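Local coordinates for phenylacetic acid degradation-related protein (Silicibacter sp., PDB 2QWZ) that is a putative thioesterase that probably hydrolyses acyl thioesters such as acyl-CoA, perhaps in connection with phenylacetic acid degradation, at residues P74-L79 / R115-Q120; N102-F107 / V146-M151. One frame throughout, in Å; residues are numbered along the deposited sequence.

Interaction 1. Residues P74-L79 / R115-Q120; sequences PSMFAL and RDLLGQ. With ACT (acetate ion), chain E.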
ATOM      1  N   PRO A  74      12.766   0.172   9.628  1.00 34.22           N
ATOM      2  CA  PRO A  74      12.040   0.855  10.683  1.00 34.71           C
ATOM      3  C   PRO A  74      12.429   2.327  10.863  1.00 33.92           C
ATOM      4  O   PRO A  74      11.565   3.126  11.229  1.00 28.90           O
ATOM      5  CB  PRO A  74      12.358   0.019  11.938  1.00 33.97           C
ATOM      6  CG  PRO A  74      12.709  -1.327  11.394  1.00 37.25           C
ATOM      7  CD  PRO A  74      13.451  -1.030  10.133  1.00 34.42           C
ATOM      8  N   SER A  75      13.690   2.675  10.598  1.00 31.27           N
ATOM      9  CA  SER A  75      14.165   4.049  10.786  1.00 31.85           C
ATOM     10  C   SER A  75      13.658   4.941   9.669  1.00 31.77           C
ATOM     11  O   SER A  75      13.174   6.056   9.940  1.00 28.89           O
ATOM     12  CB  SER A  75      15.698   4.116  10.881  1.00 31.45           C
ATOM     13  OG  SER A  75      16.116   3.779  12.186  1.00 31.29           O
HETATM   14  N   MSE A  76      13.732   4.419   8.439  1.00 27.98           N
HETATM   15  CA  MSE A  76      13.075   5.039   7.264  1.00 29.72           C
HETATM   16  C   MSE A  76      11.574   5.225   7.467  1.00 27.54           C
HETATM   17  O   MSE A  76      11.034   6.260   7.154  1.00 29.13           O
HETATM   18  CB  MSE A  76      13.365   4.249   5.992  1.00 24.56           C
HETATM   19  CG  MSE A  76      14.803   4.368   5.605  1.00 28.52           C
HETATM   20 SE   MSE A  76      15.212   3.618   3.864  0.75 34.55          SE
HETATM   21  CE  MSE A  76      15.624   1.843   4.458  1.00 22.03           C
ATOM     22  N   PHE A  77      10.913   4.219   7.998  1.00 29.23           N
ATOM     23  CA  PHE A  77       9.526   4.348   8.387  1.00 26.32           C
ATOM     24  C   PHE A  77       9.327   5.535   9.322  1.00 26.29           C
ATOM     25  O   PHE A  77       8.419   6.347   9.129  1.00 26.06           O
ATOM     26  CB  PHE A  77       9.029   3.070   9.071  1.00 28.50           C
ATOM     27  CG  PHE A  77       7.615   3.194   9.550  1.00 20.72           C
ATOM     28  CD1 PHE A  77       7.330   3.800  10.749  1.00 27.44           C
ATOM     29  CD2 PHE A  77       6.568   2.812   8.741  1.00 23.34           C
ATOM     30  CE1 PHE A  77       6.024   3.980  11.141  1.00 28.35           C
ATOM     31  CE2 PHE A  77       5.269   2.979   9.140  1.00 33.22           C
ATOM     32  CZ  PHE A  77       4.998   3.571  10.323  1.00 27.41           C
ATOM     33  N   ALA A  78      10.195   5.596  10.342  1.00 27.68           N
ATOM     34  CA  ALA A  78      10.248   6.652  11.351  1.00 25.17           C
ATOM     35  C   ALA A  78      10.381   8.026  10.722  1.00 26.68           C
ATOM     36  O   ALA A  78       9.631   8.922  11.073  1.00 26.49           O
ATOM     37  CB  ALA A  78      11.410   6.389  12.348  1.00 21.80           C
ATOM     38  N   LEU A  79      11.303   8.173   9.761  1.00 24.19           N
ATOM     39  CA  LEU A  79      11.501   9.422   9.046  1.00 23.78           C
ATOM     40  C   LEU A  79      10.282   9.827   8.233  1.00 25.63           C
ATOM     41  O   LEU A  79       9.825  10.977   8.309  1.00 33.35           O
ATOM     42  CB  LEU A  79      12.710   9.298   8.099  1.00 26.24           C
ATOM     43  CG  LEU A  79      13.010  10.553   7.269  1.00 29.55           C
ATOM     44  CD1 LEU A  79      13.177  11.759   8.188  1.00 21.28           C
ATOM     45  CD2 LEU A  79      14.247  10.380   6.402  1.00 20.83           C
ATOM     46  N   ARG A 115      25.823   9.045   5.750  1.00 28.20           N
ATOM     47  CA  ARG A 115      25.154  10.305   5.418  1.00 27.17           C
ATOM     48  C   ARG A 115      23.795  10.397   6.077  1.00 24.54           C
ATOM     49  O   ARG A 115      23.127   9.378   6.273  1.00 26.30           O
ATOM     50  CB  ARG A 115      24.933  10.410   3.940  1.00 26.58           C
ATOM     51  CG  ARG A 115      26.203  10.384   3.171  1.00 27.57           C
ATOM     52  CD  ARG A 115      25.907  10.677   1.762  1.00 31.79           C
ATOM     53  NE  ARG A 115      27.139  10.809   0.966  1.00 28.80           N
ATOM     54  CZ  ARG A 115      27.322  11.713   0.007  1.00 35.13           C
ATOM     55  NH1 ARG A 115      26.393  12.620  -0.298  1.00 29.11           N
ATOM     56  NH2 ARG A 115      28.464  11.726  -0.655  1.00 33.42           N
ATOM     57  N   ASP A 116      23.380  11.610   6.406  1.00 24.21           N
ATOM     58  CA  ASP A 116      22.031  11.815   6.914  1.00 26.87           C
ATOM     59  C   ASP A 116      21.059  11.460   5.824  1.00 27.99           C
ATOM     60  O   ASP A 116      21.398  11.431   4.636  1.00 29.23           O
ATOM     61  CB  ASP A 116      21.783  13.256   7.345  1.00 26.91           C
ATOM     62  CG  ASP A 116      22.604  13.662   8.537  1.00 23.69           C
ATOM     63  OD1 ASP A 116      23.193  12.809   9.230  1.00 30.06           O
ATOM     64  OD2 ASP A 116      22.672  14.867   8.752  1.00 27.25           O
ATOM     65  N   LEU A 117      19.844  11.154   6.267  1.00 31.21           N
ATOM     66  CA  LEU A 117      18.747  10.825   5.390  1.00 31.02           C
ATOM     67  C   LEU A 117      17.804  12.011   5.424  1.00 30.14           C
ATOM     68  O   LEU A 117      17.481  12.509   6.501  1.00 32.58           O
ATOM     69  CB  LEU A 117      18.042   9.569   5.896  1.00 29.81           C
ATOM     70  CG  LEU A 117      17.772   8.478   4.887  1.00 34.24           C
ATOM     71  CD1 LEU A 117      19.104   8.010   4.255  1.00 36.78           C
ATOM     72  CD2 LEU A 117      17.027   7.362   5.579  1.00 30.69           C
ATOM     73  N   LEU A 118      17.374  12.459   4.244  1.00 30.51           N
ATOM     74  CA  LEU A 118      16.442  13.556   4.133  1.00 32.06           C
ATOM     75  C   LEU A 118      15.140  12.980   3.617  1.00 32.26           C
ATOM     76  O   LEU A 118      15.146  12.124   2.704  1.00 30.21           O
ATOM     77  CB  LEU A 118      16.975  14.604   3.155  1.00 32.37           C
ATOM     78  CG  LEU A 118      18.353  15.171   3.465  1.00 34.78           C
ATOM     79  CD1 LEU A 118      18.648  16.232   2.450  1.00 28.33           C
ATOM     80  CD2 LEU A 118      18.423  15.729   4.878  1.00 26.07           C
ATOM     81  N   GLY A 119      14.049  13.414   4.249  1.00 29.13           N
ATOM     82  CA  GLY A 119      12.712  13.188   3.775  1.00 29.27           C
ATOM     83  C   GLY A 119      12.009  14.455   3.308  1.00 29.41           C
ATOM     84  O   GLY A 119      11.775  15.395   4.077  1.00 25.51           O
ATOM     85  N   GLN A 120      11.635  14.465   2.036  1.00 29.90           N
ATOM     86  CA  GLN A 120      10.919  15.586   1.435  1.00 31.67           C
ATOM     87  C   GLN A 120       9.458  15.217   1.296  1.00 28.40           C
ATOM     88  O   GLN A 120       9.077  14.530   0.379  1.00 29.62           O
ATOM     89  CB  GLN A 120      11.585  15.978   0.108  1.00 28.33           C
ATOM     90  CG  GLN A 120      13.095  16.277   0.315  1.00 40.14           C
ATOM     91  CD  GLN A 120      13.889  16.687  -0.951  1.00 42.11           C
ATOM     92  OE1 GLN A 120      15.061  17.122  -0.854  1.00 53.62           O
ATOM     93  NE2 GLN A 120      13.259  16.571  -2.121  1.00 45.90           N
TER
HETATM   94  C   ACT E 141      19.198   1.804  12.370  1.00 51.45           C
HETATM   95  O   ACT E 141      19.353   2.010  13.591  1.00 53.46           O
HETATM   96  OXT ACT E 141      18.589   2.701  11.733  1.00 41.71           O
HETATM   97  CH3 ACT E 141      19.763   0.536  11.777  1.00 53.94           C
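Leu79 lays its CD2 methyl over the backbone of the strand from Leu117 to Gly119. Leu79 CD2 comes within 3.7 Å of Gly119 N. Leu117 O and Leu118 C are slightly farther from it. CG stands opposite the backbone N (chi1 179°), and this turn carries CD2 out to the strand. Gly119 has no side chain to stand in the way. A beta carbon built on Gly119 would point at the helix and lie a tight 3.3 Å from Leu79 CG. The CA atoms of Leu79 and Gly119 can therefore approach to 6.6 Å.

Leu117, two residues before Gly119, points at the helix too. Its CB meets Leu79 CD2 at 3.9 Å, while its CD2 methyl reaches across to Met76. There Met76 CG, in a selenomethionine, touches Leu117 CD2 at 3.7 Å. The two side chains cross obliquely. Beyond CG the Met76 chain bends at the selenium, with chi3 -90°, and its methyl packs on Phe107.

This is the hot-dog arrangement of the thioesterase superfamily: an antiparallel sheet curls around a long central helix, here 73-92. Strand 117-126 is an inner strand of that sheet, between strands 53-58 and 130-139. The segment axes pass at 9.5 Å and cross at -41°. No hydrogen bond joins helix to strand; the side chains meet by apolar contact, and Leu79 CD2 also rests on strand backbone. Leu137 of strand 130-139 packs against both Met76 and Leu79. Leu118 turns away from the helix, and a glycerol lies beside its side chain.

Ser75, near the start of the helix, donates from OG to acetate OXT at 2.7 Å. Arg63 NH1 and Ser72 N bind the same acetate, which probably came from the crystallisation liquor.

Interaction 2. Residues N102-F107 / V146-M151; sequences NASLDF and VARSTM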
ATOM      1  N   ASN A 102      -2.626   4.455   8.132  1.00 25.89           N
ATOM      2  CA  ASN A 102      -1.962   3.653   7.106  1.00 28.34           C
ATOM      3  C   ASN A 102      -0.641   4.213   6.745  1.00 26.28           C
ATOM      4  O   ASN A 102      -0.452   5.431   6.773  1.00 24.26           O
ATOM      5  CB  ASN A 102      -2.817   3.532   5.838  1.00 32.30           C
ATOM      6  CG  ASN A 102      -2.057   2.852   4.684  1.00 40.95           C
ATOM      7  OD1 ASN A 102      -1.795   3.487   3.674  1.00 38.10           O
ATOM      8  ND2 ASN A 102      -1.717   1.556   4.838  1.00 39.28           N
ATOM      9  N   ALA A 103       0.281   3.310   6.386  1.00 30.94           N
ATOM     10  CA  ALA A 103       1.602   3.664   5.872  1.00 26.43           C
ATOM     11  C   ALA A 103       2.013   2.697   4.779  1.00 29.89           C
ATOM     12  O   ALA A 103       1.876   1.476   4.928  1.00 31.80           O
ATOM     13  CB  ALA A 103       2.653   3.555   6.988  1.00 27.57           C
ATOM     14  N   SER A 104       2.557   3.225   3.689  1.00 26.93           N
ATOM     15  CA  SER A 104       3.128   2.379   2.690  1.00 26.64           C
ATOM     16  C   SER A 104       4.494   2.919   2.342  1.00 25.82           C
ATOM     17  O   SER A 104       4.761   4.139   2.434  1.00 29.46           O
ATOM     18  CB  SER A 104       2.215   2.263   1.473  1.00 28.27           C
ATOM     19  OG  SER A 104       2.258   3.432   0.696  1.00 45.08           O
ATOM     20  N   LEU A 105       5.387   2.017   2.007  1.00 27.91           N
ATOM     21  CA  LEU A 105       6.767   2.368   1.745  1.00 29.94           C
ATOM     22  C   LEU A 105       7.305   1.490   0.649  1.00 30.67           C
ATOM     23  O   LEU A 105       7.099   0.282   0.696  1.00 33.35           O
ATOM     24  CB  LEU A 105       7.634   2.144   2.989  1.00 34.27           C
ATOM     25  CG  LEU A 105       7.557   3.101   4.190  1.00 39.79           C
ATOM     26  CD1 LEU A 105       6.653   2.551   5.284  1.00 46.41           C
ATOM     27  CD2 LEU A 105       8.971   3.354   4.716  1.00 35.76           C
ATOM     28  N   ASP A 106       7.973   2.101  -0.328  1.00 30.31           N
ATOM     29  CA  ASP A 106       8.716   1.388  -1.351  1.00 29.36           C
ATOM     30  C   ASP A 106      10.213   1.655  -1.184  1.00 30.23           C
ATOM     31  O   ASP A 106      10.645   2.789  -1.133  1.00 34.42           O
ATOM     32  CB  ASP A 106       8.198   1.816  -2.737  1.00 27.68           C
ATOM     33  CG  ASP A 106       6.730   1.539  -2.892  1.00 29.57           C
ATOM     34  OD1 ASP A 106       6.350   0.364  -3.148  1.00 38.84           O
ATOM     35  OD2 ASP A 106       5.935   2.483  -2.699  1.00 30.17           O
ATOM     36  N   PHE A 107      11.002   0.601  -1.096  1.00 30.12           N
ATOM     37  CA  PHE A 107      12.435   0.724  -0.907  1.00 29.02           C
ATOM     38  C   PHE A 107      13.120   0.505  -2.262  1.00 27.59           C
ATOM     39  O   PHE A 107      13.043  -0.581  -2.827  1.00 26.77           O
ATOM     40  CB  PHE A 107      12.912  -0.282   0.162  1.00 25.89           C
ATOM     41  CG  PHE A 107      12.203  -0.129   1.520  1.00 32.65           C
ATOM     42  CD1 PHE A 107      12.605   0.824   2.423  1.00 29.93           C
ATOM     43  CD2 PHE A 107      11.184  -0.984   1.894  1.00 23.63           C
ATOM     44  CE1 PHE A 107      11.975   0.965   3.652  1.00 37.35           C
ATOM     45  CE2 PHE A 107      10.542  -0.840   3.120  1.00 33.17           C
ATOM     46  CZ  PHE A 107      10.956   0.128   3.997  1.00 32.17           C
ATOM     47  N   VAL A 146      16.279   7.014  -2.240  1.00 32.84           N
ATOM     48  CA  VAL A 146      16.439   5.665  -1.723  1.00 30.73           C
ATOM     49  C   VAL A 146      15.097   4.977  -1.473  1.00 29.43           C
ATOM     50  O   VAL A 146      15.011   3.749  -1.507  1.00 29.88           O
ATOM     51  CB  VAL A 146      17.319   5.635  -0.472  1.00 28.20           C
ATOM     52  CG1 VAL A 146      18.633   6.267  -0.817  1.00 22.57           C
ATOM     53  CG2 VAL A 146      16.647   6.320   0.693  1.00 24.89           C
ATOM     54  N   ALA A 147      14.054   5.760  -1.266  1.00 30.14           N
ATOM     55  CA  ALA A 147      12.759   5.218  -0.841  1.00 27.64           C
ATOM     56  C   ALA A 147      11.649   6.197  -1.121  1.00 26.34           C
ATOM     57  O   ALA A 147      11.922   7.344  -1.344  1.00 25.15           O
ATOM     58  CB  ALA A 147      12.769   4.868   0.658  1.00 26.71           C
ATOM     59  N   ARG A 148      10.392   5.725  -1.141  1.00 26.54           N
ATOM     60  CA  ARG A 148       9.219   6.598  -1.249  1.00 28.16           C
ATOM     61  C   ARG A 148       8.093   6.066  -0.406  1.00 25.19           C
ATOM     62  O   ARG A 148       8.045   4.900  -0.129  1.00 29.79           O
ATOM     63  CB  ARG A 148       8.787   6.883  -2.708  1.00 27.72           C
ATOM     64  CG  ARG A 148       7.999   5.891  -3.531  1.00 33.75           C
ATOM     65  CD  ARG A 148       6.513   6.364  -3.821  1.00 29.52           C
ATOM     66  NE  ARG A 148       5.710   5.510  -2.982  1.00 26.83           N
ATOM     67  CZ  ARG A 148       4.674   5.868  -2.246  1.00 26.78           C
ATOM     68  NH1 ARG A 148       4.178   7.085  -2.299  1.00 24.35           N
ATOM     69  NH2 ARG A 148       4.130   4.940  -1.484  1.00 31.74           N
ATOM     70  N   SER A 149       7.241   6.945   0.073  1.00 28.58           N
ATOM     71  CA  SER A 149       6.208   6.550   1.041  1.00 24.35           C
ATOM     72  C   SER A 149       4.983   7.405   0.960  1.00 27.65           C
ATOM     73  O   SER A 149       5.071   8.515   0.498  1.00 28.17           O
ATOM     74  CB  SER A 149       6.764   6.644   2.474  1.00 24.14           C
ATOM     75  OG  SER A 149       5.829   6.241   3.432  1.00 28.80           O
ATOM     76  N   THR A 150       3.846   6.852   1.419  1.00 25.00           N
ATOM     77  CA  THR A 150       2.593   7.531   1.542  1.00 27.22           C
ATOM     78  C   THR A 150       2.145   7.276   2.965  1.00 26.57           C
ATOM     79  O   THR A 150       2.230   6.144   3.458  1.00 28.01           O
ATOM     80  CB  THR A 150       1.507   6.966   0.596  1.00 30.25           C
ATOM     81  OG1 THR A 150       2.003   6.960  -0.755  1.00 27.23           O
ATOM     82  CG2 THR A 150       0.285   7.806   0.631  1.00 17.61           C
HETATM   83  N   MSE A 151       1.766   8.330   3.642  1.00 26.71           N
HETATM   84  CA  MSE A 151       1.277   8.207   4.997  1.00 26.72           C
HETATM   85  C   MSE A 151      -0.048   8.824   5.012  1.00 25.29           C
HETATM   86  O   MSE A 151      -0.206   9.897   4.427  1.00 23.35           O
HETATM   87  CB  MSE A 151       2.142   8.985   5.980  1.00 29.45           C
HETATM   88  CG  MSE A 151       3.575   8.492   6.148  1.00 21.37           C
HETATM   89 SE   MSE A 151       3.872   6.840   7.034  0.75 30.98          SE
HETATM   90  CE  MSE A 151       2.435   7.010   8.441  1.00 11.80           C
TER
HETATM   91  O   HOH W   1       3.179   2.051  -2.165  1.00 54.33           O
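Arg148 runs alongside Asp106, both side chains pointing the same way. Its CB starts on the sheet face shared with Ser104, Asp106 and Thr150. Arg148 CG passes Asp106 CB at 4.2 Å, and CD skirts the carboxylate. Bends at chi2 and chi3 (111° and -107°), about the CB-CG and CG-CD bonds, lay the guanidinium along the strand toward Thr150. Arg148 NE donates to Asp106 OD2 at 3.0 Å, the straighter of two bonds in this salt bridge. Arg148 NH2 reaches the same Asp106 OD2 at 3.3 Å, so one oxygen takes both nitrogens at the guanidinium edge. The carboxylate plane is turned 50° from it. NH2 also makes a weak bond to Ser104 OG. Arg148 NH1 donates to Thr150 OG1 at 2.7 Å. A leucine in place of Arg148 would probably leave Asp106 OD2 without its charged mate and Thr150 OG1 without the NH1 donor.

Below this network lies an antiparallel strand pair of the hot-dog sheet. Ser104 and Asp106 form hydrogen-bonded pairs with Thr150 and Arg148. Val146 and Ala147 both face Leu137 of strand 130-139, a classic beta bulge.

On the opposite face, Ser149 OG donates to Ser104 O at 2.6 Å. Ser104 O thus accepts from both Ser149 OG and Thr150 N. Ala103 CB rests on Met151 SE at 3.5 Å. Asn102 to Asp106 also pair antiparallel with a strand of the second subunit, which continues the sheet. Arg148 NH1 comes close to Arg148 NH1 of the third subunit, and Thr150 of that subunit packs on Asp106.

In the fold
Both interactions are buried and reach the same sheet. Interaction 1 is the apolar seat of helix 73-92 on an inner strand. Interaction 2 joins strand to strand by backbone bonds and adds a salt bridge on the face away from the helix. Its other face meets the helix: Phe77 CE2 packs on Ala103 CB at 3.4 Å, and Phe77 CD2 packs on Leu105 CD1 at 3.5 Å. The helix thus spans both contacts. Both also reach the second subunit, interaction 1 through helix packing and interaction 2 through strand pairing. The charged face of interaction 2 lies against the third subunit.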